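Local atomic coordinates of ribokinase (Arabidopsis thaliana, PDB entry 6ILS), a protein that catalyses the magnesium- and ATP-dependent phosphorylation of D-ribose at O-5, yielding D-ribose 5-phosphate as a homodimeric member of the PfkB carbohydrate kinase family. Residues B[93-99]-B[110-116]; B[8-12]-B[143-147]; B[177-181]-B[216-220]; B[184-190]-B[221-227]. The contacts are given in a common frame with arbitrary orientation. Residue numbers count along the deposited sequence, not the author numbering.

Contact 1: residues B[93-99]-B[110-116]; sequences EPTGHAV and IIIVGGA
Five backbone hydrogen bonds join segments 93-99 and 110-116 as an antiparallel hairpin. V113 N donates to H97 O (2.6 Å) and H97 N to V113 O (3.1 Å); V99 N donates to I111 O (2.8 Å) and I111 N to V99 O (3.0 Å). These hydrogen-bonded pairs flank the non-hydrogen-bonded pair A98-I112 (CA to CA 4.3 Å); the strand axes run at 170°, 4.6 Å apart at closest. Beyond the strands, A116 N donates to P94 O (2.8 Å). A side chain on G115 (phi 51°, psi -137°) would strike P94 O, and one on G96 would strike G114 O. The H97 ring (chi1 p) lies over V113, whose CB is 3.7 Å from its centroid in a CH-pi contact; H97 ND1 donates to T95 O (2.9 Å). V99 and I111 share this face. On the other face A98 CB touches I112 CG1 (3.7 Å), where so small a side chain leaves room for the ribose, about 4 Å away. The A98 backbone also bonds A13 and I15 of strand 12-18. At the far edge I110, I111 and I112 pair in parallel with a strand of the second subunit, extending this lid sheet across the dimer.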
# COMPACT_ATOMS: atom_id res chain seq x y z
N GLU B 93 -8.43 -1.01 -13.28
CA GLU B 93 -8.80 -0.97 -11.87
C GLU B 93 -7.60 -1.42 -11.04
O GLU B 93 -6.85 -2.29 -11.47
CB GLU B 93 -10.01 -1.87 -11.58
CG GLU B 93 -11.28 -1.46 -12.31
CD GLU B 93 -11.90 -0.19 -11.75
OE1 GLU B 93 -11.50 0.24 -10.65
OE2 GLU B 93 -12.81 0.37 -12.41
N PRO B 94 -7.43 -0.84 -9.84
CA PRO B 94 -6.36 -1.30 -8.95
C PRO B 94 -6.76 -2.57 -8.21
O PRO B 94 -7.96 -2.74 -7.95
CB PRO B 94 -6.20 -0.14 -7.97
CG PRO B 94 -7.58 0.44 -7.88
CD PRO B 94 -8.24 0.23 -9.22
N THR B 95 -5.81 -3.44 -7.90
CA THR B 95 -6.05 -4.56 -6.97
C THR B 95 -6.65 -3.96 -5.69
O THR B 95 -6.20 -2.91 -5.23
CB THR B 95 -4.73 -5.32 -6.67
OG1 THR B 95 -4.23 -5.90 -7.88
CG2 THR B 95 -4.92 -6.44 -5.61
N GLY B 96 -7.67 -4.61 -5.15
CA GLY B 96 -8.28 -4.13 -3.92
C GLY B 96 -7.26 -4.10 -2.79
O GLY B 96 -6.30 -4.86 -2.75
N HIS B 97 -7.45 -3.18 -1.86
CA HIS B 97 -6.56 -3.11 -0.73
C HIS B 97 -7.29 -2.54 0.48
O HIS B 97 -8.36 -1.95 0.35
CB HIS B 97 -5.29 -2.30 -1.06
CG HIS B 97 -5.54 -1.01 -1.77
ND1 HIS B 97 -5.93 -0.94 -3.09
CD2 HIS B 97 -5.41 0.28 -1.35
CE1 HIS B 97 -6.06 0.33 -3.45
NE2 HIS B 97 -5.74 1.09 -2.41
N ALA B 98 -6.69 -2.77 1.64
CA ALA B 98 -7.26 -2.33 2.91
C ALA B 98 -6.17 -1.68 3.76
O ALA B 98 -5.16 -2.32 4.08
CB ALA B 98 -7.87 -3.51 3.66
N VAL B 99 -6.36 -0.41 4.10
CA VAL B 99 -5.46 0.27 5.02
C VAL B 99 -5.90 -0.02 6.45
O VAL B 99 -6.94 0.48 6.90
CB VAL B 99 -5.43 1.77 4.77
CG1 VAL B 99 -4.54 2.46 5.80
CG2 VAL B 99 -4.93 2.06 3.36
N ILE B 110 -10.17 0.63 9.85
CA ILE B 110 -9.89 0.09 8.52
C ILE B 110 -10.57 0.87 7.40
O ILE B 110 -11.75 1.21 7.49
CB ILE B 110 -10.30 -1.39 8.44
CG1 ILE B 110 -9.46 -2.22 9.41
CG2 ILE B 110 -10.17 -1.93 7.01
CD1 ILE B 110 -9.59 -3.71 9.26
N ILE B 111 -9.79 1.18 6.36
CA ILE B 111 -10.32 1.71 5.10
C ILE B 111 -10.15 0.67 4.00
O ILE B 111 -9.03 0.21 3.73
CB ILE B 111 -9.61 3.01 4.67
CG1 ILE B 111 -9.65 4.05 5.79
CG2 ILE B 111 -10.24 3.57 3.40
CD1 ILE B 111 -9.12 5.41 5.38
N ILE B 112 -11.26 0.26 3.38
CA ILE B 112 -11.21 -0.77 2.35
C ILE B 112 -11.46 -0.19 0.97
O ILE B 112 -12.44 0.53 0.74
CB ILE B 112 -12.20 -1.92 2.66
CG1 ILE B 112 -11.56 -2.88 3.67
CG2 ILE B 112 -12.56 -2.69 1.38
CD1 ILE B 112 -12.38 -4.07 4.04
N VAL B 113 -10.53 -0.47 0.05
CA VAL B 113 -10.68 -0.08 -1.34
C VAL B 113 -11.12 -1.29 -2.13
O VAL B 113 -10.40 -2.30 -2.18
CB VAL B 113 -9.36 0.49 -1.94
CG1 VAL B 113 -9.56 0.86 -3.40
CG2 VAL B 113 -8.87 1.68 -1.13
N GLY B 114 -12.30 -1.21 -2.73
CA GLY B 114 -12.86 -2.34 -3.46
C GLY B 114 -12.03 -2.71 -4.66
O GLY B 114 -11.72 -3.88 -4.89
N GLY B 115 -11.66 -1.69 -5.43
CA GLY B 115 -10.87 -1.90 -6.62
C GLY B 115 -11.42 -2.95 -7.55
O GLY B 115 -12.63 -3.03 -7.78
N ALA B 116 -10.52 -3.79 -8.07
CA ALA B 116 -10.88 -4.84 -9.01
C ALA B 116 -11.88 -5.82 -8.39
O ALA B 116 -12.66 -6.45 -9.12
CB ALA B 116 -9.64 -5.58 -9.49

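Contact 2: residues B[8-12]-B[143-147]; sequences VGSAN and REIPD. With RIB (alpha-D-ribofuranose), chain F.
The ribose pocket is built partly from two loops, 8-12 and 143-147, that follow the neighbouring parallel strands 5-8 and 138-143. E144 links sugar and loop: OE2 accepts a hydrogen bond from ribose O1 at 2.6 Å, while S10 OG donates to E144 OE1 at 2.5 Å. The backbone N of K41 also binds OE1, so both carboxylate oxygens are held. E144 (chi1 m, chi2 t) and S10 (chi1 p) point toward each other, with CA atoms 5.6 Å apart; the small hydroxyl fits this tight space and also accepts from G42 N. N12 also lines the pocket. G9, at phi 174° and psi -150°, must be glycine because a CB would jam against the preceding carbonyl O. Its C atom lies 3.4 Å from I145 CG2. I145 CD1 meets V8 CG1 at 4.1 Å, apolar packing away from the sugar. R143 NH2 bridges D147 OD1 at 2.7 Å, tying strand end to helix start. Substrate-binding loops at the C-terminal ends of parallel strands are typical of PfkB kinases.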
# COMPACT_ATOMS: atom_id res chain seq x y z
N VAL B 8 -14.71 -18.24 -4.90
CA VAL B 8 -14.94 -17.07 -5.72
C VAL B 8 -15.03 -15.89 -4.78
O VAL B 8 -15.89 -15.85 -3.89
CB VAL B 8 -16.22 -17.19 -6.57
CG1 VAL B 8 -16.34 -15.96 -7.49
CG2 VAL B 8 -16.18 -18.48 -7.39
N GLY B 9 -14.13 -14.92 -4.92
CA GLY B 9 -14.20 -13.82 -4.01
C GLY B 9 -13.06 -12.84 -4.14
O GLY B 9 -12.48 -12.69 -5.22
N SER B 10 -12.73 -12.22 -3.02
CA SER B 10 -11.83 -11.06 -2.98
C SER B 10 -10.36 -11.37 -2.74
O SER B 10 -10.01 -12.34 -2.08
CB SER B 10 -12.28 -10.13 -1.88
OG SER B 10 -12.29 -10.83 -0.63
N ALA B 11 -9.51 -10.48 -3.24
CA ALA B 11 -8.09 -10.48 -2.96
C ALA B 11 -7.68 -9.05 -2.63
O ALA B 11 -7.97 -8.15 -3.40
CB ALA B 11 -7.28 -11.03 -4.14
N ASN B 12 -7.05 -8.85 -1.47
CA ASN B 12 -6.62 -7.54 -0.99
C ASN B 12 -5.15 -7.53 -0.64
O ASN B 12 -4.64 -8.51 -0.09
CB ASN B 12 -7.37 -7.12 0.29
CG ASN B 12 -8.82 -6.83 0.05
OD1 ASN B 12 -9.22 -6.37 -1.02
ND2 ASN B 12 -9.64 -7.05 1.08
N ARG B 143 -18.51 -11.67 1.22
CA ARG B 143 -19.20 -10.46 0.78
C ARG B 143 -18.25 -9.29 0.54
O ARG B 143 -18.44 -8.19 1.06
CB ARG B 143 -20.26 -10.10 1.80
CG ARG B 143 -21.24 -11.25 1.92
CD ARG B 143 -22.65 -10.80 2.20
NE ARG B 143 -23.19 -9.89 1.18
CZ ARG B 143 -23.74 -8.72 1.48
NH1 ARG B 143 -23.79 -8.33 2.75
NH2 ARG B 143 -24.23 -7.93 0.52
N GLU B 144 -17.26 -9.55 -0.31
CA GLU B 144 -16.25 -8.55 -0.69
C GLU B 144 -16.14 -8.45 -2.21
O GLU B 144 -15.18 -7.88 -2.73
CB GLU B 144 -14.89 -8.91 -0.06
CG GLU B 144 -14.87 -8.80 1.46
CD GLU B 144 -13.45 -8.86 2.06
OE1 GLU B 144 -12.55 -9.51 1.48
OE2 GLU B 144 -13.25 -8.24 3.12
N ILE B 145 -17.11 -9.02 -2.91
CA ILE B 145 -17.31 -8.82 -4.35
C ILE B 145 -18.82 -8.54 -4.56
O ILE B 145 -19.61 -8.71 -3.62
CB ILE B 145 -16.84 -10.03 -5.21
CG1 ILE B 145 -17.79 -11.22 -5.03
CG2 ILE B 145 -15.39 -10.43 -4.89
CD1 ILE B 145 -17.51 -12.39 -5.91
N PRO B 146 -19.22 -8.09 -5.76
CA PRO B 146 -20.63 -7.65 -5.89
C PRO B 146 -21.68 -8.74 -5.64
O PRO B 146 -21.50 -9.87 -6.04
CB PRO B 146 -20.71 -7.17 -7.34
CG PRO B 146 -19.33 -6.70 -7.65
CD PRO B 146 -18.41 -7.67 -6.93
N ASP B 147 -22.79 -8.35 -5.00
CA ASP B 147 -23.94 -9.23 -4.81
C ASP B 147 -24.32 -9.95 -6.10
O ASP B 147 -24.66 -11.13 -6.10
CB ASP B 147 -25.15 -8.44 -4.29
CG ASP B 147 -25.01 -8.02 -2.83
OD1 ASP B 147 -24.30 -8.72 -2.07
OD2 ASP B 147 -25.61 -7.01 -2.43
O5 RIB F . -10.63 -11.83 7.00
C5 RIB F . -9.43 -11.16 6.73
C4 RIB F . -9.58 -10.31 5.64
O4 RIB F . -10.74 -9.36 5.79
C3 RIB F . -8.31 -9.35 5.66
O3 RIB F . -7.19 -10.05 4.92
C2 RIB F . -8.70 -8.24 5.22
O2 RIB F . -8.14 -7.91 3.88
C1 RIB F . -10.37 -8.28 5.16
O1 RIB F . -10.80 -8.31 3.85

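Contact 3: residues B[177-181]-B[216-220]; sequences NELLD and KLGVK
The short helix 177-180 meets the turn 216-220 mainly through L180 (chi1 m, chi2 t), which points toward the turn and packs against two apolar side chains: its CD1 lies 4.1 Å from L217 CB, and its CB lies 4.1 Å from CG2 of V219 (chi1 t). L217 reaches back, placing CD2 3.8 Å from N177 OD1. The N177 side chain, chi1 m, brings OD1 to a water that donates to it at 2.9 Å and to L217 O at 2.5 Å. D181, whose N bonds to N177 O (2.8 Å), starts away but curls its carboxylate back, OD1 4.0 Å from G218 CA. G218 (phi 94°, psi 4°) is the C-prime residue of the Schellman motif ending helix 204-216; a CB there would jam against the preceding carbonyl and clash with D181 OD1. L180 and V219 both continue onto L186 of strand 185-187. The chemistry therefore divides into an apolar inner grip and a hydrated outer edge, where a water replaces direct hydrogen bonding between the segments.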
# COMPACT_ATOMS: atom_id res chain seq x y z
N ASN B 177 -32.15 -11.67 -0.59
CA ASN B 177 -32.79 -12.96 -0.35
C ASN B 177 -32.58 -13.91 -1.49
O ASN B 177 -32.61 -15.12 -1.32
CB ASN B 177 -34.29 -12.76 -0.10
CG ASN B 177 -34.55 -12.14 1.23
OD1 ASN B 177 -34.09 -12.64 2.25
ND2 ASN B 177 -35.26 -11.02 1.23
N GLU B 178 -32.38 -13.34 -2.67
CA GLU B 178 -32.08 -14.11 -3.84
C GLU B 178 -30.78 -14.87 -3.60
O GLU B 178 -30.60 -16.00 -4.06
CB GLU B 178 -31.97 -13.18 -5.05
CG GLU B 178 -31.83 -13.90 -6.36
CD GLU B 178 -31.76 -12.92 -7.50
OE1 GLU B 178 -31.64 -11.71 -7.23
OE2 GLU B 178 -31.81 -13.37 -8.67
N LEU B 179 -29.88 -14.26 -2.84
CA LEU B 179 -28.60 -14.91 -2.55
C LEU B 179 -28.79 -15.97 -1.47
O LEU B 179 -28.37 -17.12 -1.65
CB LEU B 179 -27.55 -13.88 -2.14
CG LEU B 179 -26.15 -14.44 -1.84
CD1 LEU B 179 -25.65 -15.32 -2.98
CD2 LEU B 179 -25.18 -13.31 -1.54
N LEU B 180 -29.41 -15.59 -0.36
CA LEU B 180 -29.74 -16.53 0.72
C LEU B 180 -30.47 -17.78 0.21
O LEU B 180 -30.20 -18.89 0.66
CB LEU B 180 -30.56 -15.83 1.81
CG LEU B 180 -29.88 -14.69 2.55
CD1 LEU B 180 -30.84 -13.96 3.48
CD2 LEU B 180 -28.66 -15.18 3.33
N ASP B 181 -31.39 -17.60 -0.74
CA ASP B 181 -32.14 -18.73 -1.29
C ASP B 181 -31.30 -19.68 -2.13
O ASP B 181 -31.75 -20.78 -2.45
CB ASP B 181 -33.31 -18.24 -2.16
CG ASP B 181 -34.55 -17.92 -1.36
OD1 ASP B 181 -34.79 -18.57 -0.32
OD2 ASP B 181 -35.29 -17.00 -1.78
N LYS B 216 -35.93 -19.19 8.36
CA LYS B 216 -37.13 -18.62 7.74
C LYS B 216 -36.75 -17.88 6.47
O LYS B 216 -37.49 -17.88 5.49
CB LYS B 216 -37.87 -17.69 8.71
CG LYS B 216 -38.53 -18.39 9.88
CD LYS B 216 -39.12 -17.39 10.88
CE LYS B 216 -39.82 -18.09 12.05
NZ LYS B 216 -40.30 -17.12 13.08
N LEU B 217 -35.57 -17.26 6.47
CA LEU B 217 -35.06 -16.62 5.26
C LEU B 217 -34.60 -17.66 4.22
O LEU B 217 -33.98 -17.29 3.24
CB LEU B 217 -33.90 -15.67 5.59
CG LEU B 217 -34.06 -14.56 6.63
CD1 LEU B 217 -32.75 -14.22 7.31
CD2 LEU B 217 -34.55 -13.33 5.99
N GLY B 218 -34.89 -18.94 4.43
CA GLY B 218 -34.57 -19.98 3.46
C GLY B 218 -33.24 -20.74 3.61
O GLY B 218 -32.90 -21.58 2.77
N VAL B 219 -32.48 -20.47 4.66
CA VAL B 219 -31.18 -21.14 4.81
C VAL B 219 -31.26 -22.33 5.76
O VAL B 219 -31.56 -22.17 6.94
CB VAL B 219 -30.11 -20.17 5.30
CG1 VAL B 219 -28.72 -20.82 5.13
CG2 VAL B 219 -30.18 -18.87 4.54
N LYS B 220 -30.97 -23.52 5.24
CA LYS B 220 -31.09 -24.78 5.97
C LYS B 220 -29.99 -24.99 7.01
O LYS B 220 -30.22 -25.64 8.04
CB LYS B 220 -31.06 -25.97 5.00
CG LYS B 220 -32.15 -25.95 3.95
CD LYS B 220 -33.53 -26.19 4.54
CE LYS B 220 -34.62 -25.99 3.50
NZ LYS B 220 -34.87 -24.55 3.20
O HOH W 1 -34.66 -15.45 1.76

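Contact 4: residues B[184-190]-B[221-227]; sequences DILSPNE and QVLVKLG. With ATP (adenosine-5'-triphosphate), chain E.
Strands 185-187 and 221-225 are the parallel neighbours of a beta-alpha-beta crossover in the large beta sheet of the alpha/beta fold, joined through helices 190-197 and 204-216. Their axes lie 4.5 Å apart at closest, at 19°, with I185 beside Q221 and L186 beside V222. L186 uses both backbone groups: its N donates to Q221 O (3.0 Å) and its O accepts from L223 N (2.8 Å). P188 has no amide hydrogen to offer L223 O; S187 OG donates to that carbonyl instead (3.0 Å), while P188 O accepts from K225 N (3.0 Å). K225 folds its chain (chi3 m) to bring NZ to S187 O at 3.0 Å and S187 OG at 3.2 Å; the same ammonium forms a salt bridge with D167 and bonds T262 OG1, so its buried charge is well satisfied. Apolar residues serve both faces: I185 CG2 meets L223 CB (4.0 Å) beneath helix 257-270, and P188 CD meets V222 CG1 (3.8 Å), with V222 and V224 against helix 204-216. Past the strand ends lies the nucleotide. N189 caps helix 190-197 through OD1 to E192 N, leaving ND2 to donate to ATP O3G at 2.8 Å. G227, whose phi of 57° favours glycine, donates from N to ATP O1B at 3.0 Å and accepts ATP O2' on its O at 2.9 Å.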
# COMPACT_ATOMS: atom_id res chain seq x y z
N ASP B 184 -26.22 -23.01 0.48
CA ASP B 184 -26.56 -24.15 1.33
C ASP B 184 -26.21 -23.86 2.79
O ASP B 184 -26.96 -24.19 3.70
CB ASP B 184 -25.85 -25.41 0.85
CG ASP B 184 -26.28 -25.84 -0.54
OD1 ASP B 184 -27.36 -26.46 -0.66
OD2 ASP B 184 -25.55 -25.58 -1.52
N ILE B 185 -25.06 -23.24 3.00
CA ILE B 185 -24.63 -22.94 4.35
C ILE B 185 -24.29 -21.48 4.48
O ILE B 185 -23.51 -20.95 3.69
CB ILE B 185 -23.39 -23.79 4.74
CG1 ILE B 185 -23.72 -25.27 4.63
CG2 ILE B 185 -22.91 -23.41 6.13
CD1 ILE B 185 -22.53 -26.20 4.88
N LEU B 186 -24.88 -20.81 5.47
CA LEU B 186 -24.56 -19.44 5.79
C LEU B 186 -23.57 -19.44 6.95
O LEU B 186 -23.78 -20.17 7.93
CB LEU B 186 -25.83 -18.66 6.17
CG LEU B 186 -25.65 -17.16 6.40
CD1 LEU B 186 -25.38 -16.45 5.07
CD2 LEU B 186 -26.88 -16.55 7.08
N SER B 187 -22.49 -18.67 6.86
CA SER B 187 -21.53 -18.65 7.97
C SER B 187 -21.23 -17.24 8.49
O SER B 187 -20.31 -16.57 8.02
CB SER B 187 -20.22 -19.37 7.56
OG SER B 187 -19.38 -19.59 8.70
N PRO B 188 -22.02 -16.78 9.47
CA PRO B 188 -21.82 -15.50 10.14
C PRO B 188 -21.11 -15.65 11.47
O PRO B 188 -21.20 -16.71 12.08
CB PRO B 188 -23.24 -15.02 10.38
CG PRO B 188 -23.95 -16.29 10.73
CD PRO B 188 -23.31 -17.38 9.87
N ASN B 189 -20.45 -14.59 11.92
CA ASN B 189 -20.09 -14.52 13.32
C ASN B 189 -21.28 -13.95 14.10
O ASN B 189 -22.36 -13.74 13.53
CB ASN B 189 -18.82 -13.69 13.56
CG ASN B 189 -18.95 -12.23 13.13
OD1 ASN B 189 -20.05 -11.69 12.99
ND2 ASN B 189 -17.81 -11.58 12.94
N GLU B 190 -21.08 -13.71 15.39
CA GLU B 190 -22.14 -13.20 16.27
C GLU B 190 -22.67 -11.85 15.80
O GLU B 190 -23.89 -11.63 15.76
CB GLU B 190 -21.62 -13.06 17.70
CG GLU B 190 -21.24 -14.39 18.34
CD GLU B 190 -20.70 -14.24 19.75
OE1 GLU B 190 -21.49 -13.92 20.67
OE2 GLU B 190 -19.48 -14.43 19.93
N GLN B 221 -28.80 -24.47 6.72
CA GLN B 221 -27.64 -24.72 7.58
C GLN B 221 -26.91 -23.43 7.88
O GLN B 221 -26.65 -22.62 6.99
CB GLN B 221 -26.68 -25.71 6.94
CG GLN B 221 -27.30 -27.01 6.54
CD GLN B 221 -26.27 -28.07 6.23
OE1 GLN B 221 -25.10 -27.93 6.58
NE2 GLN B 221 -26.71 -29.16 5.61
N VAL B 222 -26.63 -23.21 9.16
CA VAL B 222 -25.93 -22.02 9.58
C VAL B 222 -24.74 -22.44 10.45
O VAL B 222 -24.90 -23.15 11.44
CB VAL B 222 -26.85 -21.05 10.34
CG1 VAL B 222 -26.11 -19.76 10.69
CG2 VAL B 222 -28.13 -20.75 9.50
N LEU B 223 -23.55 -22.02 10.03
CA LEU B 223 -22.29 -22.28 10.73
C LEU B 223 -21.89 -21.01 11.47
O LEU B 223 -21.32 -20.09 10.88
CB LEU B 223 -21.21 -22.70 9.71
CG LEU B 223 -19.79 -22.94 10.24
CD1 LEU B 223 -19.83 -24.14 11.16
CD2 LEU B 223 -18.83 -23.18 9.07
N VAL B 224 -22.23 -20.90 12.75
CA VAL B 224 -21.98 -19.67 13.47
C VAL B 224 -20.62 -19.66 14.17
O VAL B 224 -20.31 -20.57 14.94
CB VAL B 224 -23.08 -19.40 14.52
CG1 VAL B 224 -22.91 -18.02 15.10
CG2 VAL B 224 -24.46 -19.55 13.90
N LYS B 225 -19.82 -18.64 13.88
CA LYS B 225 -18.52 -18.46 14.52
C LYS B 225 -18.69 -17.60 15.77
O LYS B 225 -19.24 -16.51 15.72
CB LYS B 225 -17.53 -17.83 13.53
CG LYS B 225 -17.26 -18.74 12.32
CD LYS B 225 -16.63 -18.01 11.11
CE LYS B 225 -17.65 -17.10 10.42
NZ LYS B 225 -17.48 -17.04 8.92
N LEU B 226 -18.21 -18.11 16.91
CA LEU B 226 -18.50 -17.48 18.19
C LEU B 226 -17.24 -16.99 18.91
O LEU B 226 -17.23 -16.87 20.14
CB LEU B 226 -19.27 -18.45 19.08
CG LEU B 226 -20.56 -18.99 18.48
CD1 LEU B 226 -21.10 -20.15 19.28
CD2 LEU B 226 -21.57 -17.88 18.38
N GLY B 227 -16.18 -16.71 18.15
CA GLY B 227 -14.95 -16.18 18.71
C GLY B 227 -14.37 -17.09 19.77
O GLY B 227 -14.22 -18.28 19.55
PG ATP E . -14.77 -13.89 12.19
O1G ATP E . -15.62 -14.31 11.04
O2G ATP E . -13.34 -13.64 11.73
O3G ATP E . -15.26 -12.61 12.79
PB ATP E . -14.90 -14.84 14.83
O1B ATP E . -14.96 -16.15 15.49
O2B ATP E . -16.10 -14.11 15.23
O3B ATP E . -14.86 -15.07 13.26
PA ATP E . -12.32 -14.23 16.01
O1A ATP E . -12.56 -13.99 17.50
O2A ATP E . -11.20 -13.34 15.52
O3A ATP E . -13.64 -13.91 15.19
O5' ATP E . -11.89 -15.72 15.80
C5' ATP E . -11.71 -16.23 14.49
C4' ATP E . -11.51 -17.80 14.62
O4' ATP E . -10.33 -18.09 15.57
C3' ATP E . -12.54 -18.31 15.16
O3' ATP E . -12.82 -19.59 14.58
C2' ATP E . -12.18 -18.52 16.76
O2' ATP E . -13.06 -19.57 17.26
C1' ATP E . -10.94 -18.79 16.81
N9 ATP E . -10.31 -18.13 17.97
C8 ATP E . -10.30 -16.91 18.57
N7 ATP E . -9.47 -16.99 19.65
C5 ATP E . -8.97 -18.27 19.70
C6 ATP E . -8.09 -18.88 20.59
N6 ATP E . -7.46 -18.30 21.75
N1 ATP E . -7.77 -20.16 20.42
C2 ATP E . -8.28 -20.87 19.36
N3 ATP E . -9.14 -20.29 18.48
C4 ATP E . -9.48 -18.97 18.66

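Overall arrangement
From the N terminus, contact 2 opens first at 8-12 and closes only at 143-147, bringing the first strand of the large sheet beside strand 138-143. Contact 1, a local hairpin, is nested within that long loop and belongs to the small lid sheet; G96 and H97 pack on N12, so lid and ribose pocket meet directly. Contacts 3 and 4 come after contact 2 and cross each other: 177-181 and 184-190 open in turn, then 216-220 and 221-227 close. They touch where L180 and V219 pack on L186. Contact 3 sets the helix before strand 185-187 against the turn leading into strand 221-225, and contact 4 pairs those two strands, whose following residues bind ATP.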